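Long-range contact in beta-lactamase-like protein (Koribacter versatilis, PDB 6B9V), which is a metal-dependent diphosphatase of the PhnP family, with a metallo-beta-lactamase fold, that cleaves reactive FAD photoproducts: residues L7-V18 and D35-Q45. Numbering follows the deposited sequence.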
ATOM      1  N   LEU A   7      19.070  10.663   8.475  1.00 19.55           N
ATOM      2  CA  LEU A   7      17.763  10.051   8.687  1.00 16.46           C
ATOM      3  C   LEU A   7      16.714  10.768   7.822  1.00 16.55           C
ATOM      4  O   LEU A   7      16.629  11.996   7.836  1.00 19.47           O
ATOM      5  CB  LEU A   7      17.377  10.103  10.181  1.00 16.94           C
ATOM      6  CG  LEU A   7      16.058   9.394  10.543  1.00 19.52           C
ATOM      7  CD1 LEU A   7      16.132   8.878  11.971  1.00 28.14           C
ATOM      8  CD2 LEU A   7      14.860  10.326  10.385  1.00 21.38           C
ATOM      9  N   THR A   8      15.912  10.005   7.088  1.00 18.41           N
ATOM     10  CA  THR A   8      14.820  10.570   6.292  1.00 15.12           C
ATOM     11  C   THR A   8      13.494   9.995   6.742  1.00 15.81           C
ATOM     12  O   THR A   8      13.347   8.773   6.873  1.00 13.73           O
ATOM     13  CB  THR A   8      15.000  10.281   4.778  1.00 19.40           C
ATOM     14  OG1 THR A   8      16.221  10.862   4.335  1.00 18.02           O
ATOM     15  CG2 THR A   8      13.845  10.858   3.966  1.00 18.62           C
ATOM     16  N   VAL A   9      12.532  10.878   6.986  1.00 15.27           N
ATOM     17  CA  VAL A   9      11.183  10.463   7.328  1.00 10.92           C
ATOM     18  C   VAL A   9      10.417  10.079   6.063  1.00 13.68           C
ATOM     19  O   VAL A   9      10.148  10.925   5.210  1.00 13.67           O
ATOM     20  CB  VAL A   9      10.439  11.580   8.077  1.00 16.06           C
ATOM     21  CG1 VAL A   9       9.019  11.151   8.415  1.00 15.67           C
ATOM     22  CG2 VAL A   9      11.228  11.973   9.361  1.00 14.32           C
ATOM     23  N   LEU A  10      10.089   8.800   5.941  1.00 11.14           N
ATOM     24  CA  LEU A  10       9.302   8.306   4.804  1.00 10.90           C
ATOM     25  C   LEU A  10       7.806   8.498   5.048  1.00 12.88           C
ATOM     26  O   LEU A  10       7.042   8.750   4.113  1.00 13.86           O
ATOM     27  CB  LEU A  10       9.612   6.826   4.545  1.00  9.75           C
ATOM     28  CG  LEU A  10      11.098   6.519   4.315  1.00 14.66           C
ATOM     29  CD1 LEU A  10      11.323   5.010   4.121  1.00 15.02           C
ATOM     30  CD2 LEU A  10      11.679   7.300   3.107  1.00 19.21           C
ATOM     31  N   GLY A  11       7.385   8.384   6.309  1.00 12.43           N
ATOM     32  CA  GLY A  11       6.005   8.672   6.664  1.00  9.32           C
ATOM     33  C   GLY A  11       5.933   9.076   8.133  1.00 12.61           C
ATOM     34  O   GLY A  11       6.646   8.525   8.948  1.00 13.24           O
ATOM     35  N   SER A  12       5.098  10.062   8.441  1.00 12.79           N
ATOM     36  CA  SER A  12       4.983  10.588   9.800  1.00 14.63           C
ATOM     37  C   SER A  12       3.586  10.351  10.378  1.00 15.37           C
ATOM     38  O   SER A  12       3.261  10.836  11.460  1.00 14.41           O
ATOM     39  CB  SER A  12       5.314  12.089   9.807  1.00 10.22           C
ATOM     40  OG  SER A  12       4.395  12.819   8.995  1.00 11.02           O
ATOM     41  N   GLY A  13       2.752   9.603   9.657  1.00 14.87           N
ATOM     42  CA  GLY A  13       1.348   9.507  10.017  1.00 13.41           C
ATOM     43  C   GLY A  13       0.962   8.262  10.811  1.00 15.63           C
ATOM     44  O   GLY A  13       1.764   7.352  11.008  1.00 14.04           O
ATOM     45  N   THR A  14      -0.286   8.230  11.256  1.00 13.43           N
ATOM     46  CA  THR A  14      -0.828   7.096  11.995  1.00 13.31           C
ATOM     47  C   THR A  14      -1.242   5.954  11.034  1.00 11.25           C
ATOM     48  O   THR A  14      -0.978   6.016   9.820  1.00 15.62           O
ATOM     49  CB  THR A  14      -2.038   7.535  12.873  1.00 16.09           C
ATOM     50  OG1 THR A  14      -2.415   6.455  13.730  1.00 21.35           O
ATOM     51  CG2 THR A  14      -3.240   7.953  11.999  1.00 13.31           C
ATOM     52  N   SER A  15      -1.898   4.925  11.574  1.00 14.89           N
ATOM     53  CA  SER A  15      -2.121   3.683  10.818  1.00 17.54           C
ATOM     54  C   SER A  15      -3.009   3.873   9.591  1.00 19.34           C
ATOM     55  O   SER A  15      -2.825   3.200   8.577  1.00 18.86           O
ATOM     56  CB  SER A  15      -2.728   2.609  11.729  1.00 15.24           C
ATOM     57  OG  SER A  15      -4.003   3.019  12.177  1.00 19.60           O
ATOM     58  N   MET A  16      -3.965   4.772   9.655  1.00 13.21           N
ATOM     59  CA  MET A  16      -4.797   5.079   8.509  1.00 17.27           C
ATOM     60  C   MET A  16      -4.317   6.329   7.727  1.00 16.53           C
ATOM     61  O   MET A  16      -4.937   6.747   6.786  1.00 15.89           O
ATOM     62  CB  MET A  16      -6.254   5.214   8.934  1.00 24.11           C
ATOM     63  CG  MET A  16      -6.961   3.908   9.237  1.00 35.58           C
ATOM     64  SD  MET A  16      -6.990   2.561   7.935  1.00128.18           S
ATOM     65  CE  MET A  16      -7.411   3.288   6.290  1.00 23.55           C
ATOM     66  N   GLY A  17      -3.186   6.861   8.160  1.00 14.70           N
ATOM     67  CA  GLY A  17      -2.581   7.996   7.483  1.00 15.49           C
ATOM     68  C   GLY A  17      -3.322   9.292   7.766  1.00 18.93           C
ATOM     69  O   GLY A  17      -4.318   9.285   8.489  1.00 14.74           O
ATOM     70  N   VAL A  18      -2.818  10.402   7.224  1.00 15.93           N
ATOM     71  CA  VAL A  18      -3.562  11.668   7.191  1.00 15.94           C
ATOM     72  C   VAL A  18      -3.518  12.171   5.748  1.00 16.06           C
ATOM     73  O   VAL A  18      -2.435  12.305   5.165  1.00 13.86           O
ATOM     74  CB  VAL A  18      -2.978  12.727   8.160  1.00 13.85           C
ATOM     75  CG1 VAL A  18      -3.950  13.909   8.324  1.00 14.03           C
ATOM     76  CG2 VAL A  18      -2.700  12.099   9.527  1.00 12.71           C
ATOM     77  N   ASP A  35       0.470  18.375   6.367  1.00 15.56           N
ATOM     78  CA  ASP A  35      -0.693  17.682   6.919  1.00 15.53           C
ATOM     79  C   ASP A  35      -1.034  16.425   6.110  1.00 16.50           C
ATOM     80  O   ASP A  35      -1.970  15.709   6.451  1.00 15.00           O
ATOM     81  CB  ASP A  35      -1.915  18.615   6.982  1.00 17.41           C
ATOM     82  CG  ASP A  35      -1.908  19.518   8.215  1.00 19.71           C
ATOM     83  OD1 ASP A  35      -1.469  19.071   9.290  1.00 18.84           O
ATOM     84  OD2 ASP A  35      -2.355  20.678   8.108  1.00 18.28           O
ATOM     85  N   ARG A  36      -0.289  16.177   5.030  1.00 13.94           N
ATOM     86  CA  ARG A  36      -0.392  14.922   4.299  1.00 14.83           C
ATOM     87  C   ARG A  36       0.662  13.985   4.834  1.00 15.05           C
ATOM     88  O   ARG A  36       1.857  14.286   4.769  1.00 15.14           O
ATOM     89  CB  ARG A  36      -0.204  15.121   2.791  1.00 14.54           C
ATOM     90  CG  ARG A  36      -0.288  13.831   1.971  1.00 23.50           C
ATOM     91  CD  ARG A  36       0.066  14.101   0.479  1.00 39.22           C
ATOM     92  NE  ARG A  36      -0.229  12.982  -0.426  1.00 36.77           N
ATOM     93  CZ  ARG A  36       0.551  11.910  -0.573  1.00 36.61           C
ATOM     94  NH1 ARG A  36       1.656  11.794   0.149  1.00 31.43           N
ATOM     95  NH2 ARG A  36       0.224  10.943  -1.423  1.00 30.17           N
ATOM     96  N   ARG A  37       0.221  12.850   5.371  1.00 12.78           N
ATOM     97  CA  ARG A  37       1.128  11.951   6.071  1.00 13.93           C
ATOM     98  C   ARG A  37       0.922  10.487   5.669  1.00 15.16           C
ATOM     99  O   ARG A  37      -0.152   9.930   5.884  1.00 14.36           O
ATOM    100  CB  ARG A  37       0.936  12.098   7.587  1.00 14.56           C
ATOM    101  CG  ARG A  37       0.972  13.542   8.120  1.00 10.65           C
ATOM    102  CD  ARG A  37       0.971  13.487   9.673  1.00 10.81           C
ATOM    103  NE  ARG A  37       0.902  14.812  10.275  1.00 12.07           N
ATOM    104  CZ  ARG A  37       1.951  15.596  10.523  1.00 14.75           C
ATOM    105  NH1 ARG A  37       3.180  15.213  10.203  1.00 13.10           N
ATOM    106  NH2 ARG A  37       1.768  16.780  11.092  1.00 15.07           N
ATOM    107  N   LEU A  38       1.952   9.866   5.096  1.00 11.11           N
ATOM    108  CA  LEU A  38       1.905   8.423   4.829  1.00  9.49           C
ATOM    109  C   LEU A  38       2.204   7.625   6.102  1.00 18.12           C
ATOM    110  O   LEU A  38       2.537   8.204   7.147  1.00 14.29           O
ATOM    111  CB  LEU A  38       2.899   8.044   3.729  1.00 14.23           C
ATOM    112  CG  LEU A  38       2.721   8.828   2.429  1.00 17.84           C
ATOM    113  CD1 LEU A  38       3.739   8.381   1.366  1.00 18.22           C
ATOM    114  CD2 LEU A  38       1.286   8.662   1.907  1.00 16.21           C
ATOM    115  N   ARG A  39       2.063   6.308   6.046  1.00 12.55           N
ATOM    116  CA  ARG A  39       2.241   5.483   7.211  1.00 15.10           C
ATOM    117  C   ARG A  39       3.698   5.506   7.750  1.00 13.86           C
ATOM    118  O   ARG A  39       4.581   5.840   7.024  1.00 13.49           O
ATOM    119  CB  ARG A  39       1.718   4.051   6.978  1.00 15.70           C
ATOM    120  CG  ARG A  39       0.234   3.851   7.288  1.00 15.15           C
ATOM    121  CD  ARG A  39      -0.690   4.773   6.548  1.00 41.39           C
ATOM    122  NE  ARG A  39      -0.906   4.384   5.170  1.00 23.67           N
ATOM    123  CZ  ARG A  39      -1.821   3.544   4.750  1.00 38.69           C
ATOM    124  NH1 ARG A  39      -2.668   2.970   5.586  1.00 24.63           N
ATOM    125  NH2 ARG A  39      -1.883   3.244   3.504  1.00 61.89           N
ATOM    126  N   PRO A  40       3.898   5.130   9.016  1.00 12.34           N
ATOM    127  CA  PRO A  40       5.140   5.552   9.692  1.00 14.43           C
ATOM    128  C   PRO A  40       6.396   4.699   9.448  1.00 14.46           C
ATOM    129  O   PRO A  40       6.380   3.487   9.661  1.00 11.67           O
ATOM    130  CB  PRO A  40       4.740   5.522  11.184  1.00  9.67           C
ATOM    131  CG  PRO A  40       3.706   4.439  11.284  1.00 17.32           C
ATOM    132  CD  PRO A  40       2.923   4.528   9.957  1.00 14.16           C
ATOM    133  N   SER A  41       7.483   5.358   9.024  1.00 15.08           N
ATOM    134  CA  SER A  41       8.731   4.676   8.622  1.00 14.38           C
ATOM    135  C   SER A  41       9.845   5.694   8.417  1.00 14.00           C
ATOM    136  O   SER A  41       9.578   6.817   7.995  1.00 12.97           O
ATOM    137  CB  SER A  41       8.526   3.872   7.322  1.00 12.23           C
ATOM    138  OG  SER A  41       9.744   3.333   6.833  1.00 16.24           O
ATOM    139  N   VAL A  42      11.088   5.313   8.721  1.00 11.66           N
ATOM    140  CA  VAL A  42      12.232   6.166   8.426  1.00 13.46           C
ATOM    141  C   VAL A  42      13.307   5.312   7.762  1.00 17.87           C
ATOM    142  O   VAL A  42      13.295   4.086   7.893  1.00 15.13           O
ATOM    143  CB  VAL A  42      12.851   6.847   9.687  1.00 12.32           C
ATOM    144  CG1 VAL A  42      11.848   7.760  10.353  1.00 16.65           C
ATOM    145  CG2 VAL A  42      13.370   5.811  10.688  1.00 14.52           C
ATOM    146  N   MET A  43      14.216   5.965   7.041  1.00 14.76           N
ATOM    147  CA  MET A  43      15.429   5.286   6.605  1.00 17.14           C
ATOM    148  C   MET A  43      16.667   6.018   7.096  1.00 14.34           C
ATOM    149  O   MET A  43      16.633   7.214   7.375  1.00 18.74           O
ATOM    150  CB  MET A  43      15.461   5.149   5.080  1.00 15.58           C
ATOM    151  CG  MET A  43      15.395   6.462   4.344  1.00 14.96           C
ATOM    152  SD  MET A  43      15.689   6.184   2.573  1.00 23.10           S
ATOM    153  CE  MET A  43      15.939   7.847   1.965  1.00 18.07           C
ATOM    154  N   VAL A  44      17.760   5.271   7.204  1.00 12.37           N
ATOM    155  CA  VAL A  44      19.021   5.770   7.709  1.00 16.49           C
ATOM    156  C   VAL A  44      20.096   5.473   6.684  1.00 18.80           C
ATOM    157  O   VAL A  44      20.274   4.322   6.292  1.00 18.69           O
ATOM    158  CB  VAL A  44      19.399   5.113   9.057  1.00 22.77           C
ATOM    159  CG1 VAL A  44      20.699   5.692   9.585  1.00 25.08           C
ATOM    160  CG2 VAL A  44      18.268   5.270  10.083  1.00 26.34           C
ATOM    161  N   GLN A  45      20.810   6.500   6.246  1.00 16.98           N
ATOM    162  CA  GLN A  45      21.846   6.329   5.235  1.00 20.45           C
ATOM    163  C   GLN A  45      23.212   6.660   5.796  1.00 23.68           C
ATOM    164  O   GLN A  45      23.388   7.685   6.461  1.00 24.43           O
ATOM    165  CB  GLN A  45      21.561   7.202   4.012  1.00 20.13           C
ATOM    166  CG  GLN A  45      20.416   6.690   3.196  1.00 17.02           C
ATOM    167  CD  GLN A  45      19.925   7.699   2.197  1.00 24.51           C
ATOM    168  OE1 GLN A  45      19.551   8.806   2.562  1.00 23.10           O
ATOM    169  NE2 GLN A  45      19.940   7.327   0.920  1.00 24.44           N
TER
HETATM  170  O   HOH W   1      18.206   8.893   4.958  1.00 22.57           O
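Thr8 and Met43 pair by two backbone hydrogen bonds in the antiparallel strands 7-9 and 41-45, and their side chains run alongside each other in the same direction. Met43 stretches out past CG and brings its methyl CE to 3.8 Å from Thr8 CB, while Thr8 OG1 bonds Lys257 and a water that donates to Gln45 OE1. Leu10 lies across Met43 at about a right angle, CD2 4.0 Å from Met43 CG; on the other face Leu7 CD2 meets Val42 CG1. At Leu10 and Gly11 a classic beta bulge slips the register by one, and Ser41 O accepts a hydrogen bond from each of their amides.

Beyond the bulge two arginine side chains and a few backbone bonds, among them Gly13 N to Leu38 O at 2.9 Å, hold the segments. The extended Arg37 runs beside Val18, and its NH1 reaches Ser12 OG at 2.9 Å, with the hydroxyl at the guanidinium edge and in its plane. Ser12 OG also bonds Asp254, and Arg37 bonds Ala252 O and His238 as well, which fixes the rotation of the guanidinium. Val18 and Arg37 also exchange backbone bonds, Arg37 N to Val18 O being 2.7 Å. Arg39 starts away from 7-18 but bends at chi2 (56°) and chi3 (78°), so that NH1 meets Ser15 O at 3.0 Å, in the guanidinium plane though tilted from that of the carbonyl; salt bridges from NE to Asp58 of the same chain and from NH1 to Asp89 of the second subunit probably offset its charge.

Gly13 packs its CA against Arg37 CB, 3.6 Å away. With Thr14 beside manganese ligand His231, and Ser15 and Pro40 against Asp82, this web of arginine and backbone bonds ties the strand pair to the wall of the dimanganese site.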